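Local coordinates for hydroxyglutarate synthase (Oryza sativa, PDB 6W1K), which uses iron(II) and dioxygen to decarboxylate and hydroxylate 2-oxoadipate to D-2-hydroxyglutarate, a step of lysine catabolism, at residues I140-R145 and K167-D172; S209-N214 and G229-S234; F82-R87 and F102-N107. All coordinates share one frame; numbering follows the deposited sequence.

Contact 1 (I140-R145 and K167-D172); sequences IQKYIR and KPIYSD
Tyr143 reaches from helix 134-147 to the turn that starts helix 170-179, and its hydroxyl meets both backbone and side chain there. Lys167 enters mainly through its carbonyl O, 4.0 Å from Tyr143 CE1 near the plane of the ring; its ammonium turns elsewhere, to the carbonyl of Thr252. Pro168 follows, its CB 3.9 Å from Tyr143 CZ, and Leu187 of helix 181-189 touches both side chains. At Ile169, the N-cap residue, the backbone N gives its hydrogen to Tyr143 OH over 3.0 Å, with an angle of 158° at the hydrogen. Ile169 CD1 lies 4.0 Å from Lys142 NZ. Asp172, in the first turn of the helix, points its CB toward the partner helix and brings OD2 between two donors. Tyr143 OH donates to the anti lone pair of OD2 over 2.8 Å, the carboxylate standing almost perpendicular to the ring (88°). Lys142 NZ takes the syn lone pair in a salt bridge of 2.6 Å; the lysine chain, extended through chi2, bends at chi3 (69°) to place CE beside the same oxygen. A phenylalanine in place of Tyr143 would probably leave the Ile169 N-H without its acceptor and deprive Asp172 OD2 of one of its two donors. The hydroxyl accepts from the Ile169 N-H and donates to the Asp172 carboxylate, and the lysine, together with the nearby helix N terminus, would be expected to favour Asp172 in its charged form.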
ATOM      1  N   ILE A 140      10.495 -17.801 -10.692  1.00 28.72           N
ATOM      2  CA  ILE A 140       9.729 -17.565  -9.476  1.00 28.91           C
ATOM      3  C   ILE A 140       9.573 -18.858  -8.696  1.00 29.11           C
ATOM      4  O   ILE A 140       9.707 -18.878  -7.464  1.00 26.75           O
ATOM      5  CB  ILE A 140       8.367 -16.938  -9.828  1.00 29.97           C
ATOM      6  CG1 ILE A 140       8.597 -15.508 -10.296  1.00 29.98           C
ATOM      7  CG2 ILE A 140       7.413 -16.974  -8.632  1.00 31.91           C
ATOM      8  CD1 ILE A 140       7.419 -14.910 -11.097  1.00 30.66           C
ATOM      9  N   GLN A 141       9.287 -19.956  -9.397  1.00 28.96           N
ATOM     10  CA  GLN A 141       9.144 -21.244  -8.736  1.00 32.01           C
ATOM     11  C   GLN A 141      10.419 -21.637  -7.999  1.00 30.06           C
ATOM     12  O   GLN A 141      10.354 -22.259  -6.932  1.00 30.25           O
ATOM     13  CB  GLN A 141       8.777 -22.322  -9.745  1.00 38.92           C
ATOM     14  CG  GLN A 141       8.239 -23.571  -9.134  1.00 50.60           C
ATOM     15  CD  GLN A 141       6.904 -23.353  -8.412  1.00 63.20           C
ATOM     16  OE1 GLN A 141       6.035 -22.587  -8.860  1.00 60.43           O
ATOM     17  NE2 GLN A 141       6.746 -24.029  -7.273  1.00 63.08           N
ATOM     18  N   LYS A 142      11.588 -21.328  -8.574  1.00 29.32           N
ATOM     19  CA  LYS A 142      12.848 -21.650  -7.907  1.00 29.17           C
ATOM     20  C   LYS A 142      12.926 -20.960  -6.548  1.00 28.01           C
ATOM     21  O   LYS A 142      13.309 -21.570  -5.539  1.00 27.30           O
ATOM     22  CB  LYS A 142      14.045 -21.238  -8.777  1.00 32.89           C
ATOM     23  CG  LYS A 142      15.405 -21.360  -8.058  1.00 38.71           C
ATOM     24  CD  LYS A 142      16.592 -21.041  -8.972  1.00 44.06           C
ATOM     25  CE  LYS A 142      16.626 -19.564  -9.346  1.00 44.34           C
ATOM     26  NZ  LYS A 142      17.943 -19.173  -9.988  1.00 43.98           N
ATOM     27  N   TYR A 143      12.614 -19.664  -6.512  1.00 26.09           N
ATOM     28  CA  TYR A 143      12.701 -18.954  -5.241  1.00 25.67           C
ATOM     29  C   TYR A 143      11.632 -19.427  -4.272  1.00 26.66           C
ATOM     30  O   TYR A 143      11.920 -19.623  -3.079  1.00 27.39           O
ATOM     31  CB  TYR A 143      12.618 -17.461  -5.482  1.00 25.60           C
ATOM     32  CG  TYR A 143      13.881 -16.975  -6.108  1.00 27.31           C
ATOM     33  CD1 TYR A 143      15.028 -16.810  -5.355  1.00 28.51           C
ATOM     34  CD2 TYR A 143      13.967 -16.763  -7.450  1.00 27.70           C
ATOM     35  CE1 TYR A 143      16.202 -16.391  -5.911  1.00 30.40           C
ATOM     36  CE2 TYR A 143      15.112 -16.324  -8.004  1.00 29.69           C
ATOM     37  CZ  TYR A 143      16.250 -16.145  -7.239  1.00 31.43           C
ATOM     38  OH  TYR A 143      17.451 -15.744  -7.784  1.00 33.13           O
ATOM     39  N   ILE A 144      10.413 -19.660  -4.765  1.00 25.63           N
ATOM     40  CA  ILE A 144       9.356 -20.180  -3.899  1.00 27.85           C
ATOM     41  C   ILE A 144       9.801 -21.498  -3.253  1.00 27.53           C
ATOM     42  O   ILE A 144       9.554 -21.740  -2.069  1.00 26.29           O
ATOM     43  CB  ILE A 144       8.045 -20.362  -4.688  1.00 30.12           C
ATOM     44  CG1 ILE A 144       7.388 -19.027  -5.084  1.00 33.61           C
ATOM     45  CG2 ILE A 144       7.055 -21.205  -3.899  1.00 29.07           C
ATOM     46  CD1 ILE A 144       7.241 -18.073  -4.016  1.00 35.16           C
ATOM     47  N   ARG A 145      10.457 -22.376  -4.025  1.00 30.06           N
ATOM     48  CA  ARG A 145      10.952 -23.624  -3.443  1.00 36.11           C
ATOM     49  C   ARG A 145      11.974 -23.358  -2.332  1.00 29.96           C
ATOM     50  O   ARG A 145      11.941 -24.018  -1.288  1.00 31.03           O
ATOM     51  CB  ARG A 145      11.546 -24.535  -4.517  1.00 49.39           C
ATOM     52  CG  ARG A 145      10.467 -25.189  -5.408  1.00 64.22           C
ATOM     53  CD  ARG A 145       9.405 -26.001  -4.599  1.00 81.46           C
ATOM     54  NE  ARG A 145       8.093 -25.335  -4.522  1.00 86.29           N
ATOM     55  CZ  ARG A 145       7.329 -25.277  -3.426  1.00 83.03           C
ATOM     56  NH1 ARG A 145       7.729 -25.855  -2.291  1.00 83.20           N
ATOM     57  NH2 ARG A 145       6.158 -24.641  -3.463  1.00 81.83           N
ATOM     58  N   LYS A 167      18.320 -15.066  -1.244  1.00 30.12           N
ATOM     59  CA  LYS A 167      18.651 -13.804  -1.895  1.00 35.24           C
ATOM     60  C   LYS A 167      18.750 -14.041  -3.396  1.00 32.80           C
ATOM     61  O   LYS A 167      19.366 -15.018  -3.815  1.00 30.24           O
ATOM     62  CB  LYS A 167      19.986 -13.271  -1.381  1.00 42.49           C
ATOM     63  CG  LYS A 167      20.133 -11.760  -1.408  1.00 50.57           C
ATOM     64  CD  LYS A 167      21.453 -11.301  -0.750  1.00 57.85           C
ATOM     65  CE  LYS A 167      21.214 -10.114   0.209  1.00 64.17           C
ATOM     66  NZ  LYS A 167      22.273  -9.031   0.119  1.00 67.84           N
ATOM     67  N   PRO A 168      18.167 -13.184  -4.220  1.00 34.71           N
ATOM     68  CA  PRO A 168      18.172 -13.436  -5.672  1.00 34.39           C
ATOM     69  C   PRO A 168      19.516 -13.149  -6.311  1.00 33.89           C
ATOM     70  O   PRO A 168      20.317 -12.357  -5.803  1.00 30.76           O
ATOM     71  CB  PRO A 168      17.120 -12.462  -6.207  1.00 35.80           C
ATOM     72  CG  PRO A 168      16.543 -11.772  -5.027  1.00 37.28           C
ATOM     73  CD  PRO A 168      17.376 -12.003  -3.840  1.00 36.48           C
ATOM     74  N   ILE A 169      19.781 -13.849  -7.439  1.00 35.37           N
ATOM     75  CA  ILE A 169      20.913 -13.521  -8.294  1.00 40.74           C
ATOM     76  C   ILE A 169      20.445 -12.477  -9.294  1.00 33.83           C
ATOM     77  O   ILE A 169      19.275 -12.439  -9.693  1.00 30.77           O
ATOM     78  CB  ILE A 169      21.513 -14.754  -9.008  1.00 53.44           C
ATOM     79  CG1 ILE A 169      20.497 -15.331  -9.987  1.00 50.77           C
ATOM     80  CG2 ILE A 169      21.913 -15.805  -7.976  1.00 69.47           C
ATOM     81  CD1 ILE A 169      20.947 -16.574 -10.669  1.00 49.82           C
ATOM     82  N   TYR A 170      21.386 -11.638  -9.718  1.00 32.24           N
ATOM     83  CA  TYR A 170      21.037 -10.485 -10.540  1.00 32.91           C
ATOM     84  C   TYR A 170      20.412 -10.925 -11.861  1.00 32.05           C
ATOM     85  O   TYR A 170      19.460 -10.303 -12.338  1.00 32.02           O
ATOM     86  CB  TYR A 170      22.292  -9.629 -10.805  1.00 33.53           C
ATOM     87  CG  TYR A 170      21.968  -8.351 -11.573  1.00 36.22           C
ATOM     88  CD1 TYR A 170      20.947  -7.535 -11.151  1.00 38.45           C
ATOM     89  CD2 TYR A 170      22.672  -7.975 -12.720  1.00 39.11           C
ATOM     90  CE1 TYR A 170      20.605  -6.373 -11.849  1.00 40.74           C
ATOM     91  CE2 TYR A 170      22.345  -6.801 -13.413  1.00 41.61           C
ATOM     92  CZ  TYR A 170      21.304  -6.011 -12.976  1.00 45.36           C
ATOM     93  OH  TYR A 170      20.972  -4.851 -13.654  1.00 50.77           O
ATOM     94  N   SER A 171      20.957 -11.978 -12.476  1.00 33.57           N
ATOM     95  CA  SER A 171      20.437 -12.446 -13.754  1.00 37.13           C
ATOM     96  C   SER A 171      18.943 -12.732 -13.657  1.00 34.86           C
ATOM     97  O   SER A 171      18.185 -12.452 -14.591  1.00 34.52           O
ATOM     98  CB  SER A 171      21.174 -13.702 -14.204  1.00 43.73           C
ATOM     99  OG  SER A 171      21.074 -14.729 -13.237  1.00 49.87           O
ATOM    100  N   ASP A 172      18.497 -13.280 -12.536  1.00 32.72           N
ATOM    101  CA  ASP A 172      17.077 -13.590 -12.415  1.00 31.78           C
ATOM    102  C   ASP A 172      16.254 -12.312 -12.291  1.00 30.86           C
ATOM    103  O   ASP A 172      15.159 -12.206 -12.862  1.00 30.75           O
ATOM    104  CB  ASP A 172      16.828 -14.496 -11.216  1.00 32.11           C
ATOM    105  CG  ASP A 172      17.287 -15.954 -11.435  1.00 32.32           C
ATOM    106  OD1 ASP A 172      17.493 -16.363 -12.596  1.00 34.33           O
ATOM    107  OD2 ASP A 172      17.406 -16.689 -10.418  1.00 32.14           O
TER

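Contact 2 (S209-N214 and G229-S234); sequences SINKFN and GILKVS
The backbones of helix 210-219 and the segment leading into strand 232-233 stay well apart, with CA of Asn211 7.9 Å from CA of Leu231, so the gap is bridged by side chains. Leu231 does most of the bridging. With CG anti to the backbone N (chi1 -175°), its side chain is carried out toward the first turn of the helix, and the two methyl groups branching from CG go to different residues. CD1 goes to Ile210, lying 3.9 Å from CG2 and about as close to CG1 and CD1, so that one methyl rests against the whole branched end of the isoleucine. CD2 turns to the amide of Asn211, 3.4 Å from OD1, in a van der Waals contact where the two side chains cross at about a right angle. One turn further along, Asn214 brings ND2 to 4.0 Å from Leu231 CD1 and 4.2 Å from Ile230 CD1, while its OD1 is bonded to the hydroxyl of Ser242. The order here, strand 195-199, then this helix, then antiparallel strands, is consistent with a module of the glyoxalase (vicinal oxygen chelate) fold, in which the helix packs on the sheet. Leu231 and Ile210 both continue onto that sheet: each touches Gln240 of strand 239-243, and Ile210 reaches Ser242 of the same strand as well. The side chain of Ile210 is also about 6 Å from that of Gln241, which binds 2-oxoadipate. The helix start is tied to the sheet through its backbone too, Ile210 N bonding to the carboxylate of Glu270 on strand 258-271.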
ATOM      1  N   SER A 209      -6.347  19.932   1.188  1.00 48.18           N
ATOM      2  CA  SER A 209      -6.739  19.776  -0.204  1.00 53.12           C
ATOM      3  C   SER A 209      -5.588  19.150  -0.987  1.00 48.22           C
ATOM      4  O   SER A 209      -4.450  19.624  -0.913  1.00 48.42           O
ATOM      5  CB  SER A 209      -7.123  21.123  -0.812  1.00 65.84           C
ATOM      6  OG  SER A 209      -7.264  20.985  -2.216  1.00 77.67           O
ATOM      7  N   ILE A 210      -5.884  18.086  -1.736  1.00 46.13           N
ATOM      8  CA  ILE A 210      -4.794  17.283  -2.299  1.00 45.13           C
ATOM      9  C   ILE A 210      -4.030  18.064  -3.365  1.00 45.60           C
ATOM     10  O   ILE A 210      -2.821  17.864  -3.546  1.00 44.16           O
ATOM     11  CB  ILE A 210      -5.338  15.948  -2.848  1.00 44.29           C
ATOM     12  CG1 ILE A 210      -4.162  15.008  -3.164  1.00 46.92           C
ATOM     13  CG2 ILE A 210      -6.251  16.193  -4.010  1.00 43.13           C
ATOM     14  CD1 ILE A 210      -4.564  13.537  -3.189  1.00 48.49           C
ATOM     15  N   ASN A 211      -4.698  18.970  -4.077  1.00 48.05           N
ATOM     16  CA  ASN A 211      -3.991  19.778  -5.066  1.00 53.27           C
ATOM     17  C   ASN A 211      -2.962  20.678  -4.396  1.00 52.85           C
ATOM     18  O   ASN A 211      -1.832  20.818  -4.885  1.00 53.26           O
ATOM     19  CB  ASN A 211      -4.979  20.600  -5.886  1.00 58.49           C
ATOM     20  CG  ASN A 211      -5.581  19.811  -7.040  1.00 64.06           C
ATOM     21  OD1 ASN A 211      -4.886  19.051  -7.720  1.00 64.33           O
ATOM     22  ND2 ASN A 211      -6.881  19.991  -7.267  1.00 69.19           N
ATOM     23  N   LYS A 212      -3.323  21.238  -3.255  1.00 53.60           N
ATOM     24  CA  LYS A 212      -2.408  22.046  -2.430  1.00 54.32           C
ATOM     25  C   LYS A 212      -1.337  21.114  -1.868  1.00 48.94           C
ATOM     26  O   LYS A 212      -0.188  21.498  -1.850  1.00 47.16           O
ATOM     27  CB  LYS A 212      -3.146  22.720  -1.277  1.00 63.21           C
ATOM     28  CG  LYS A 212      -3.412  24.201  -1.463  1.00 77.42           C
ATOM     29  CD  LYS A 212      -4.583  24.478  -2.350  1.00 90.64           C
ATOM     30  CE  LYS A 212      -4.931  25.951  -2.421  1.00 92.88           C
ATOM     31  NZ  LYS A 212      -5.512  26.439  -1.151  1.00 91.66           N
ATOM     32  N   PHE A 213      -1.720  19.918  -1.428  1.00 45.34           N
ATOM     33  CA  PHE A 213      -0.762  18.957  -0.896  1.00 43.94           C
ATOM     34  C   PHE A 213       0.297  18.604  -1.940  1.00 45.11           C
ATOM     35  O   PHE A 213       1.495  18.595  -1.649  1.00 44.68           O
ATOM     36  CB  PHE A 213      -1.466  17.678  -0.427  1.00 41.75           C
ATOM     37  CG  PHE A 213      -0.564  16.766   0.350  1.00 41.76           C
ATOM     38  CD1 PHE A 213      -0.571  16.791   1.738  1.00 42.92           C
ATOM     39  CD2 PHE A 213       0.332  15.907  -0.302  1.00 39.61           C
ATOM     40  CE1 PHE A 213       0.272  15.987   2.460  1.00 41.67           C
ATOM     41  CE2 PHE A 213       1.191  15.118   0.422  1.00 39.37           C
ATOM     42  CZ  PHE A 213       1.147  15.141   1.812  1.00 40.69           C
ATOM     43  N   ASN A 214      -0.135  18.323  -3.169  1.00 46.37           N
ATOM     44  CA  ASN A 214       0.817  17.979  -4.222  1.00 47.03           C
ATOM     45  C   ASN A 214       1.834  19.092  -4.442  1.00 49.80           C
ATOM     46  O   ASN A 214       3.033  18.824  -4.619  1.00 49.09           O
ATOM     47  CB  ASN A 214       0.074  17.672  -5.517  1.00 45.91           C
ATOM     48  CG  ASN A 214      -0.577  16.315  -5.494  1.00 44.76           C
ATOM     49  OD1 ASN A 214      -0.331  15.508  -4.596  1.00 43.26           O
ATOM     50  ND2 ASN A 214      -1.439  16.060  -6.462  1.00 44.58           N
ATOM     51  N   GLY A 229      -1.051  11.680 -15.236  1.00 59.37           N
ATOM     52  CA  GLY A 229      -1.103  12.892 -14.454  1.00 54.36           C
ATOM     53  C   GLY A 229      -0.671  12.669 -13.018  1.00 49.49           C
ATOM     54  O   GLY A 229      -0.660  11.554 -12.497  1.00 49.07           O
ATOM     55  N   ILE A 230      -0.311  13.770 -12.361  1.00 45.99           N
ATOM     56  CA  ILE A 230       0.111  13.650 -10.975  1.00 45.39           C
ATOM     57  C   ILE A 230      -1.065  13.355 -10.055  1.00 42.39           C
ATOM     58  O   ILE A 230      -0.859  12.873  -8.939  1.00 41.74           O
ATOM     59  CB  ILE A 230       0.856  14.915 -10.511  1.00 48.89           C
ATOM     60  CG1 ILE A 230       0.003  16.168 -10.723  1.00 51.54           C
ATOM     61  CG2 ILE A 230       2.206  15.054 -11.270  1.00 47.83           C
ATOM     62  CD1 ILE A 230       0.516  17.373  -9.938  1.00 53.05           C
ATOM     63  N   LEU A 231      -2.289  13.617 -10.489  1.00 41.47           N
ATOM     64  CA  LEU A 231      -3.477  13.403  -9.668  1.00 41.50           C
ATOM     65  C   LEU A 231      -4.409  12.444 -10.396  1.00 40.25           C
ATOM     66  O   LEU A 231      -4.972  12.789 -11.438  1.00 40.94           O
ATOM     67  CB  LEU A 231      -4.187  14.726  -9.377  1.00 42.43           C
ATOM     68  CG  LEU A 231      -5.371  14.610  -8.416  1.00 44.60           C
ATOM     69  CD1 LEU A 231      -4.889  14.180  -7.024  1.00 43.80           C
ATOM     70  CD2 LEU A 231      -6.127  15.932  -8.368  1.00 45.66           C
ATOM     71  N   LYS A 232      -4.570  11.249  -9.845  1.00 38.88           N
ATOM     72  CA  LYS A 232      -5.501  10.266 -10.378  1.00 40.19           C
ATOM     73  C   LYS A 232      -6.870  10.491  -9.750  1.00 41.80           C
ATOM     74  O   LYS A 232      -7.010  10.436  -8.523  1.00 41.77           O
ATOM     75  CB  LYS A 232      -5.009   8.848 -10.077  1.00 41.11           C
ATOM     76  CG  LYS A 232      -3.831   8.403 -10.944  1.00 42.51           C
ATOM     77  CD  LYS A 232      -2.554   9.133 -10.584  1.00 45.60           C
ATOM     78  CE  LYS A 232      -1.330   8.350 -11.033  1.00 46.72           C
ATOM     79  NZ  LYS A 232      -0.121   9.198 -11.200  1.00 47.60           N
ATOM     80  N   VAL A 233      -7.875  10.672 -10.588  1.00 44.57           N
ATOM     81  CA  VAL A 233      -9.228  10.974 -10.149  1.00 51.12           C
ATOM     82  C   VAL A 233     -10.156   9.868 -10.628  1.00 47.22           C
ATOM     83  O   VAL A 233     -10.190   9.548 -11.824  1.00 44.87           O
ATOM     84  CB  VAL A 233      -9.709  12.339 -10.676  1.00 50.51           C
ATOM     85  CG1 VAL A 233     -11.160  12.541 -10.282  1.00 49.83           C
ATOM     86  CG2 VAL A 233      -8.819  13.475 -10.175  1.00 50.42           C
ATOM     87  N   SER A 234     -10.896   9.358  -9.632  1.00 47.53           N
ATOM     88  CA  SER A 234     -11.730   8.217  -9.867  1.00 50.37           C
ATOM     89  C   SER A 234     -12.808   8.764 -10.753  1.00 51.45           C
ATOM     90  O   SER A 234     -13.195   9.922 -10.764  1.00 49.23           O
ATOM     91  CB  SER A 234     -12.332   7.592  -8.717  1.00 59.04           C
ATOM     92  OG  SER A 234     -13.055   8.536  -8.008  1.00 66.29           O
TER

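Contact 3 (F82-R87 and F102-N107); sequences FGYVPR and FSPPTN
Two consecutive prolines, Pro104 and Pro105, lie over the same face of the Tyr84 ring and make a pair of CH-pi contacts with it. Pro104 CA sits 3.6 Å from the ring centroid, 19° off the normal; Pro105 CD is further toward the rim, 3.6 Å from Tyr84 CD1. Pro104 CB carries the cover on toward the hydroxyl end of the ring, 3.5 Å from Tyr84 CE2. Beside these CH-pi contacts Gly83, with positive phi, is the C-prime residue of the Schellman motif ending helix 72-81, and a beta carbon there would run into Pro105 CB.

Beyond the prolines the chains become an antiparallel ladder. Val85 and Ser103 form a hydrogen-bonded pair, Val85 N to Ser103 O and Ser103 N to Val85 O both 3.0 Å. Pro86 and Phe102 follow as a non-hydrogen-bonded pair, where a proline costs the ladder no bond; Pro86 CB rests 3.8 Å from Phe102 CE2. On the face bearing Val85 and Ser103, Arg87 folds back through bends at chi2 and chi3, and NH1 donates in the guanidinium plane to Ser103 OG over 3.2 Å, with an N-H...O angle of 156°; the serine chi1 (52°) puts OG on the side where NH1 arrives.

The contact closes the open end of the hairpin 85-92/97-103. Tyr84 OH bonds to the carbonyl of Pro120, its ring packs against Phe22 of helix 16-36 and edge-to-face with Phe79 of helix 72-81, and Phe102 leans on Ile124 of strand 121-127.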
ATOM      1  N   PHE A  82      -7.260 -10.279  12.988  1.00 21.18           N
ATOM      2  CA  PHE A  82      -7.437  -9.040  13.738  1.00 21.11           C
ATOM      3  C   PHE A  82      -8.587  -8.195  13.190  1.00 23.48           C
ATOM      4  O   PHE A  82      -8.545  -6.966  13.204  1.00 24.24           O
ATOM      5  CB  PHE A  82      -6.097  -8.302  13.789  1.00 20.59           C
ATOM      6  CG  PHE A  82      -5.114  -9.011  14.691  1.00 21.71           C
ATOM      7  CD1 PHE A  82      -5.219  -8.896  16.086  1.00 21.35           C
ATOM      8  CD2 PHE A  82      -4.153  -9.867  14.163  1.00 21.41           C
ATOM      9  CE1 PHE A  82      -4.381  -9.612  16.950  1.00 23.48           C
ATOM     10  CE2 PHE A  82      -3.299 -10.571  15.014  1.00 22.78           C
ATOM     11  CZ  PHE A  82      -3.408 -10.444  16.403  1.00 24.30           C
ATOM     12  N   GLY A  83      -9.685  -8.861  12.810  1.00 23.81           N
ATOM     13  CA  GLY A  83     -10.968  -8.214  12.640  1.00 24.26           C
ATOM     14  C   GLY A  83     -11.166  -7.479  11.326  1.00 22.75           C
ATOM     15  O   GLY A  83     -12.220  -6.854  11.131  1.00 22.75           O
ATOM     16  N   TYR A  84     -10.217  -7.557  10.407  1.00 21.54           N
ATOM     17  CA  TYR A  84     -10.427  -6.978   9.089  1.00 22.04           C
ATOM     18  C   TYR A  84     -11.393  -7.834   8.265  1.00 22.72           C
ATOM     19  O   TYR A  84     -11.535  -9.041   8.461  1.00 23.39           O
ATOM     20  CB  TYR A  84      -9.120  -6.817   8.332  1.00 21.91           C
ATOM     21  CG  TYR A  84      -8.327  -5.602   8.722  1.00 22.33           C
ATOM     22  CD1 TYR A  84      -7.704  -5.541   9.956  1.00 22.77           C
ATOM     23  CD2 TYR A  84      -8.243  -4.497   7.871  1.00 23.06           C
ATOM     24  CE1 TYR A  84      -6.982  -4.423  10.323  1.00 22.42           C
ATOM     25  CE2 TYR A  84      -7.536  -3.378   8.229  1.00 22.69           C
ATOM     26  CZ  TYR A  84      -6.887  -3.355   9.455  1.00 22.60           C
ATOM     27  OH  TYR A  84      -6.182  -2.236   9.837  1.00 22.50           O
ATOM     28  N   VAL A  85     -12.070  -7.159   7.343  1.00 23.42           N
ATOM     29  CA  VAL A  85     -13.172  -7.720   6.569  1.00 24.69           C
ATOM     30  C   VAL A  85     -12.788  -7.600   5.102  1.00 25.30           C
ATOM     31  O   VAL A  85     -12.531  -6.493   4.627  1.00 23.68           O
ATOM     32  CB  VAL A  85     -14.486  -6.965   6.841  1.00 25.81           C
ATOM     33  CG1 VAL A  85     -15.680  -7.486   6.024  1.00 27.03           C
ATOM     34  CG2 VAL A  85     -14.845  -7.039   8.343  1.00 26.39           C
ATOM     35  N   PRO A  86     -12.789  -8.694   4.341  1.00 28.90           N
ATOM     36  CA  PRO A  86     -12.504  -8.577   2.903  1.00 29.95           C
ATOM     37  C   PRO A  86     -13.611  -7.839   2.160  1.00 27.20           C
ATOM     38  O   PRO A  86     -14.809  -8.002   2.417  1.00 25.55           O
ATOM     39  CB  PRO A  86     -12.377 -10.042   2.443  1.00 34.02           C
ATOM     40  CG  PRO A  86     -13.158 -10.822   3.410  1.00 38.05           C
ATOM     41  CD  PRO A  86     -13.011 -10.093   4.747  1.00 32.79           C
ATOM     42  N   ARG A  87     -13.187  -7.005   1.227  1.00 27.47           N
ATOM     43  CA  ARG A  87     -14.113  -6.207   0.442  1.00 29.53           C
ATOM     44  C   ARG A  87     -13.989  -6.555  -1.043  1.00 31.74           C
ATOM     45  O   ARG A  87     -14.056  -7.734  -1.399  1.00 33.96           O
ATOM     46  CB  ARG A  87     -13.871  -4.733   0.747  1.00 29.19           C
ATOM     47  CG  ARG A  87     -14.002  -4.437   2.279  1.00 31.46           C
ATOM     48  CD  ARG A  87     -15.496  -4.487   2.781  1.00 34.29           C
ATOM     49  NE  ARG A  87     -16.239  -3.395   2.172  1.00 37.69           N
ATOM     50  CZ  ARG A  87     -16.423  -2.191   2.713  1.00 42.43           C
ATOM     51  NH1 ARG A  87     -15.974  -1.915   3.919  1.00 40.54           N
ATOM     52  NH2 ARG A  87     -17.076  -1.257   2.047  1.00 41.17           N
ATOM     53  N   PHE A 102      -9.273  -4.691   2.290  1.00 24.24           N
ATOM     54  CA  PHE A 102      -9.792  -5.126   3.588  1.00 23.03           C
ATOM     55  C   PHE A 102     -10.072  -3.876   4.419  1.00 22.91           C
ATOM     56  O   PHE A 102      -9.235  -2.978   4.501  1.00 23.42           O
ATOM     57  CB  PHE A 102      -8.801  -6.038   4.319  1.00 23.06           C
ATOM     58  CG  PHE A 102      -8.426  -7.281   3.548  1.00 23.50           C
ATOM     59  CD1 PHE A 102      -7.557  -7.207   2.483  1.00 23.40           C
ATOM     60  CD2 PHE A 102      -8.974  -8.497   3.874  1.00 24.79           C
ATOM     61  CE1 PHE A 102      -7.266  -8.353   1.764  1.00 24.21           C
ATOM     62  CE2 PHE A 102      -8.691  -9.647   3.174  1.00 26.31           C
ATOM     63  CZ  PHE A 102      -7.836  -9.591   2.118  1.00 25.59           C
ATOM     64  N   SER A 103     -11.275  -3.817   5.023  1.00 22.63           N
ATOM     65  CA  SER A 103     -11.638  -2.702   5.877  1.00 24.57           C
ATOM     66  C   SER A 103     -11.431  -3.106   7.332  1.00 22.87           C
ATOM     67  O   SER A 103     -11.699  -4.253   7.708  1.00 22.46           O
ATOM     68  CB  SER A 103     -13.102  -2.292   5.684  1.00 26.65           C
ATOM     69  OG  SER A 103     -13.911  -3.425   5.807  1.00 30.11           O
ATOM     70  N   PRO A 104     -11.028  -2.170   8.175  1.00 22.75           N
ATOM     71  CA  PRO A 104     -10.599  -2.532   9.538  1.00 23.75           C
ATOM     72  C   PRO A 104     -11.767  -2.809  10.462  1.00 23.96           C
ATOM     73  O   PRO A 104     -12.904  -2.413  10.203  1.00 22.28           O
ATOM     74  CB  PRO A 104      -9.794  -1.301  10.002  1.00 23.82           C
ATOM     75  CG  PRO A 104     -10.286  -0.177   9.177  1.00 23.64           C
ATOM     76  CD  PRO A 104     -10.802  -0.748   7.853  1.00 23.47           C
ATOM     77  N   PRO A 105     -11.513  -3.476  11.587  1.00 24.19           N
ATOM     78  CA  PRO A 105     -12.531  -3.547  12.638  1.00 23.79           C
ATOM     79  C   PRO A 105     -12.868  -2.139  13.138  1.00 23.58           C
ATOM     80  O   PRO A 105     -12.083  -1.204  12.981  1.00 23.12           O
ATOM     81  CB  PRO A 105     -11.860  -4.380  13.725  1.00 23.48           C
ATOM     82  CG  PRO A 105     -10.377  -4.073  13.575  1.00 23.79           C
ATOM     83  CD  PRO A 105     -10.178  -3.887  12.065  1.00 24.23           C
ATOM     84  N   THR A 106     -14.039  -2.003  13.764  1.00 24.06           N
ATOM     85  CA  THR A 106     -14.401  -0.736  14.405  1.00 24.81           C
ATOM     86  C   THR A 106     -13.356  -0.432  15.475  1.00 23.62           C
ATOM     87  O   THR A 106     -12.965  -1.325  16.234  1.00 22.91           O
ATOM     88  CB  THR A 106     -15.794  -0.800  15.006  1.00 27.55           C
ATOM     89  OG1 THR A 106     -16.737  -1.046  13.956  1.00 27.28           O
ATOM     90  CG2 THR A 106     -16.156   0.519  15.753  1.00 28.84           C
ATOM     91  N   ASN A 107     -12.831   0.799  15.454  1.00 23.30           N
ATOM     92  CA  ASN A 107     -11.798   1.296  16.376  1.00 27.11           C
ATOM     93  C   ASN A 107     -12.095   2.784  16.596  1.00 31.54           C
ATOM     94  O   ASN A 107     -11.404   3.693  16.162  1.00 32.98           O
ATOM     95  CB  ASN A 107     -10.381   1.024  15.861  1.00 28.15           C
ATOM     96  CG  ASN A 107     -10.060   1.737  14.570  1.00 28.85           C
ATOM     97  OD1 ASN A 107      -9.233   2.635  14.532  1.00 28.24           O
ATOM     98  ND2 ASN A 107     -10.666   1.300  13.500  1.00 26.87           N
TER

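Overall arrangement
From the N terminus, contact 3 comes first: it follows helix 72-81 and closes the open end of the hairpin of strands 85-92 and 97-103, which lies at an edge of the mixed sheet. Contact 1 comes next and closes the stretch holding helix 154-160, tying helix 134-147 to the start of helix 170-179 away from the annotated sites. Contact 2 closes last, bringing the start of helix 210-219 to the residues leading into strand 232-233. The three loops run in series; none nests or crosses. Contacts 2 and 3 reach the same sheet, their centres about 27 Å apart, whereas contacts 1 and 2 lie on opposite sides of the chain's centre, about 37 Å between their own centres.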